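Local coordinates for 4-hydroxybenzoyl-CoA thioesterase (Staphylococcus aureus, PDB 6FDG), which hydrolyses the thioester of 1,4-dihydroxy-2-naphthoyl-CoA (DHNA-CoA) in the vitamin K2 (menaquinone) pathway, at the interface of chains A and B. Numbering follows the deposited sequence. Chains: chain A/B, 4-hydroxybenzoyl-CoA thioesterase.

Contacts 1 and 2 belong to one two-fold symmetric interface between chains A and B. The centres of their C-alpha atoms lie about 26 Å apart. Contact 2 is largely the two-fold counterpart of contact 1. Contact 1 uses A:Tyr12, A:Tyr70 and B:Tyr45; contact 2 uses B:Tyr12, B:Tyr70 and A:Tyr45. Contact 1 also takes in the long helix 26-41 of chain B, and contact 2 adds A:Glu49 of the short helix 45-50. If this pairing is the biological one, the repeated tyrosine-rich patch would hold the two chains together at two places.

Contact 1: the interface of chains A and B. Residues chain A 12-13, 70; chain B 31, 35, 45.
A:Tyr12 takes both B:Glu31 and B:Tyr45 on the same side of its ring plane, out beyond the rim: the carboxylate near CD1, the tyrosine near CE2. The B:Glu31 part is the more tightly packed. There the carboxylate lies beside the root of the tyrosine, near CB, CG and CD1. Carboxylate oxygen OE2 of B:Glu31 is 3.7 Å from A:Tyr12 CD1. The other oxygen, OE1, turns toward the backbone and lies 3.5 Å from A:Ala13 N. Little of A:Ala13 itself is buried by chain B. Ring and carboxylate planes are 68° apart, so the two groups do not stack. B:Glu31 has CG anti to its backbone N (chi1 -178°) and an extended chain beyond it, which carries the carboxylate from the helix across to A:Tyr12.

The other part is looser. B:Tyr45 comes edge-on above the rim of A:Tyr12, whose CE2 lies in the B:Tyr45 ring plane, 4.0 Å from B:Tyr45 CE2. A:Tyr70 reaches over from the opposite direction to B:Leu35, with its phenol oxygen OH 3.8 Å from the methyl CD1. Within chain A, A:Tyr12 CA lies over one face of the A:Tyr70 ring, toward its rim, and probably helps to position it.

In the hotdog fold of this thioesterase family, B:Glu31 and B:Leu35 lie one turn apart on the long helix 26-41. B:Tyr45 starts helix 45-50. A:Tyr12 and A:Ala13 lie in the 3-10 helix 12-14 after strand 2-9, and A:Tyr70 sits in the loop before strand 73-80.

Contact 2: the interface of chains A and B. Residues chain A 45, 49; chain B 12, 70.
A:Glu49 has CG anti to its carbonyl carbon (chi1 -69°), and this brings its carboxylate up to the ring of B:Tyr12. B:Tyr12 instead has CG anti to the backbone N (chi1 -172°), which directs its ring across the interface toward helix 45-50 of chain A. The two groups meet at the CE2 corner of the ring. Carboxylate oxygen OE2 of A:Glu49 is 3.5 Å from B:Tyr12 CE2. The second oxygen, OE1, is also near this carbon and lies at the ring edge, in the ring plane. The carboxylate plane stands almost upright to the ring. With OE1 in the ring plane, the group meets the C-H edge rather than a face.

A neighbour in the same chain probably steadies the glutamate. The phenol OH of A:Tyr45 donates a hydrogen bond of 2.6 Å to A:Glu49 OE2. It approaches on the anti side of the carboxylate, 22° out of its plane. This bond ties two residues one helical turn apart and probably limits rotation of the carboxylate. OE2 therefore both accepts this bond and faces B:Tyr12.

B:Tyr70 adds a looser contact. Its side chain runs roughly at a right angle to A:Tyr45, and its phenol oxygen OH is 4.1 Å from A:Tyr45 CD2. A:Tyr45 CB lies about as far from the same oxygen. Behind this, B:Tyr12 CB sits 3.9 Å above one face of the B:Tyr70 ring, toward the rim.

A:Tyr45 and A:Glu49 project from the short helix 45-50, which follows the long helix 26-41. Their partners lie in the 3-10 helix 12-14 of chain B and in the loop between its strands 59-64 and 73-80.

Contact 1: the interface of chains A and B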
# COMPACT_ATOMS: atom_id res chain seq x y z
N TYR A 12 6.08 9.55 4.26
CA TYR A 12 6.85 9.51 3.03
C TYR A 12 6.43 8.40 2.11
O TYR A 12 6.32 8.53 0.91
CB TYR A 12 8.34 9.35 3.46
CG TYR A 12 9.30 9.52 2.29
CD1 TYR A 12 9.65 8.52 1.41
CD2 TYR A 12 9.76 10.81 2.01
CE1 TYR A 12 10.46 8.79 0.28
CE2 TYR A 12 10.63 11.05 0.99
CZ TYR A 12 10.90 10.02 0.15
OH TYR A 12 11.82 10.18 -0.99
N ALA A 13 6.07 7.27 2.70
CA ALA A 13 5.62 6.09 1.91
C ALA A 13 4.34 6.37 1.17
O ALA A 13 4.06 5.67 0.20
CB ALA A 13 5.29 4.93 2.81
N TYR A 70 3.82 16.30 0.53
CA TYR A 70 4.47 15.81 1.70
C TYR A 70 5.77 16.79 2.07
O TYR A 70 6.42 17.25 1.13
CB TYR A 70 5.03 14.44 1.34
CG TYR A 70 5.91 13.91 2.44
CD1 TYR A 70 5.41 13.25 3.51
CD2 TYR A 70 7.31 14.25 2.47
CE1 TYR A 70 6.20 12.87 4.57
CE2 TYR A 70 8.10 13.83 3.51
CZ TYR A 70 7.48 13.03 4.52
OH TYR A 70 8.28 12.69 5.54
N GLU B 31 10.26 3.53 8.82
CA GLU B 31 10.53 4.87 8.26
C GLU B 31 9.92 5.99 9.12
O GLU B 31 10.58 7.01 9.38
CB GLU B 31 10.01 4.90 6.82
CG GLU B 31 10.26 6.24 6.04
CD GLU B 31 10.07 6.07 4.53
OE1 GLU B 31 8.90 5.84 4.30
OE2 GLU B 31 11.10 6.03 3.78
N LEU B 35 12.37 8.75 10.86
CA LEU B 35 12.16 10.16 10.68
C LEU B 35 11.83 10.84 12.00
O LEU B 35 12.32 12.01 12.23
CB LEU B 35 11.10 10.40 9.61
CG LEU B 35 11.49 10.00 8.21
CD1 LEU B 35 10.33 10.00 7.27
CD2 LEU B 35 12.57 10.98 7.70
N TYR B 45 14.57 15.70 7.60
CA TYR B 45 14.92 15.03 6.36
C TYR B 45 14.35 15.82 5.23
O TYR B 45 14.98 15.97 4.14
CB TYR B 45 14.41 13.54 6.39
CG TYR B 45 14.65 12.93 5.10
CD1 TYR B 45 16.00 12.68 4.69
CD2 TYR B 45 13.64 12.55 4.23
CE1 TYR B 45 16.31 12.17 3.44
CE2 TYR B 45 13.92 11.99 2.99
CZ TYR B 45 15.28 11.81 2.53
OH TYR B 45 15.61 11.35 1.26

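Contact 2: the interface of chains A and B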
# COMPACT_ATOMS: atom_id res chain seq x y z
N TYR A 45 -15.15 -0.31 16.39
CA TYR A 45 -15.28 -1.20 15.31
C TYR A 45 -14.66 -2.58 15.57
O TYR A 45 -15.16 -3.63 15.19
CB TYR A 45 -14.73 -0.58 14.03
CG TYR A 45 -14.89 -1.54 12.87
CD1 TYR A 45 -16.14 -1.89 12.34
CD2 TYR A 45 -13.80 -2.13 12.23
CE1 TYR A 45 -16.30 -2.84 11.37
CE2 TYR A 45 -13.91 -3.01 11.21
CZ TYR A 45 -15.19 -3.42 10.73
OH TYR A 45 -15.34 -4.33 9.78
N GLU A 49 -16.37 -6.44 15.06
CA GLU A 49 -15.77 -7.57 14.38
C GLU A 49 -15.69 -8.81 15.31
O GLU A 49 -15.81 -9.92 14.84
CB GLU A 49 -14.39 -7.22 13.78
CG GLU A 49 -14.49 -6.25 12.60
CD GLU A 49 -13.37 -6.39 11.56
OE1 GLU A 49 -12.29 -6.84 11.97
OE2 GLU A 49 -13.60 -6.09 10.40
N TYR B 12 -6.58 -0.43 9.85
CA TYR B 12 -7.28 -1.54 9.24
C TYR B 12 -6.73 -1.83 7.84
O TYR B 12 -6.51 -3.04 7.43
CB TYR B 12 -8.81 -1.27 9.21
CG TYR B 12 -9.60 -2.51 8.75
CD1 TYR B 12 -9.78 -2.76 7.41
CD2 TYR B 12 -10.07 -3.43 9.67
CE1 TYR B 12 -10.43 -3.87 6.96
CE2 TYR B 12 -10.72 -4.59 9.08
CZ TYR B 12 -10.79 -4.70 7.77
OH TYR B 12 -11.44 -5.84 7.06
N TYR B 70 -4.76 -5.16 14.15
CA TYR B 70 -5.58 -3.99 14.23
C TYR B 70 -6.43 -4.07 15.58
O TYR B 70 -6.84 -5.16 15.79
CB TYR B 70 -6.57 -3.90 13.00
CG TYR B 70 -7.68 -2.92 13.15
CD1 TYR B 70 -7.47 -1.63 12.96
CD2 TYR B 70 -8.88 -3.28 13.55
CE1 TYR B 70 -8.48 -0.64 13.13
CE2 TYR B 70 -9.81 -2.32 13.86
CZ TYR B 70 -9.64 -1.02 13.60
OH TYR B 70 -10.62 -0.14 13.92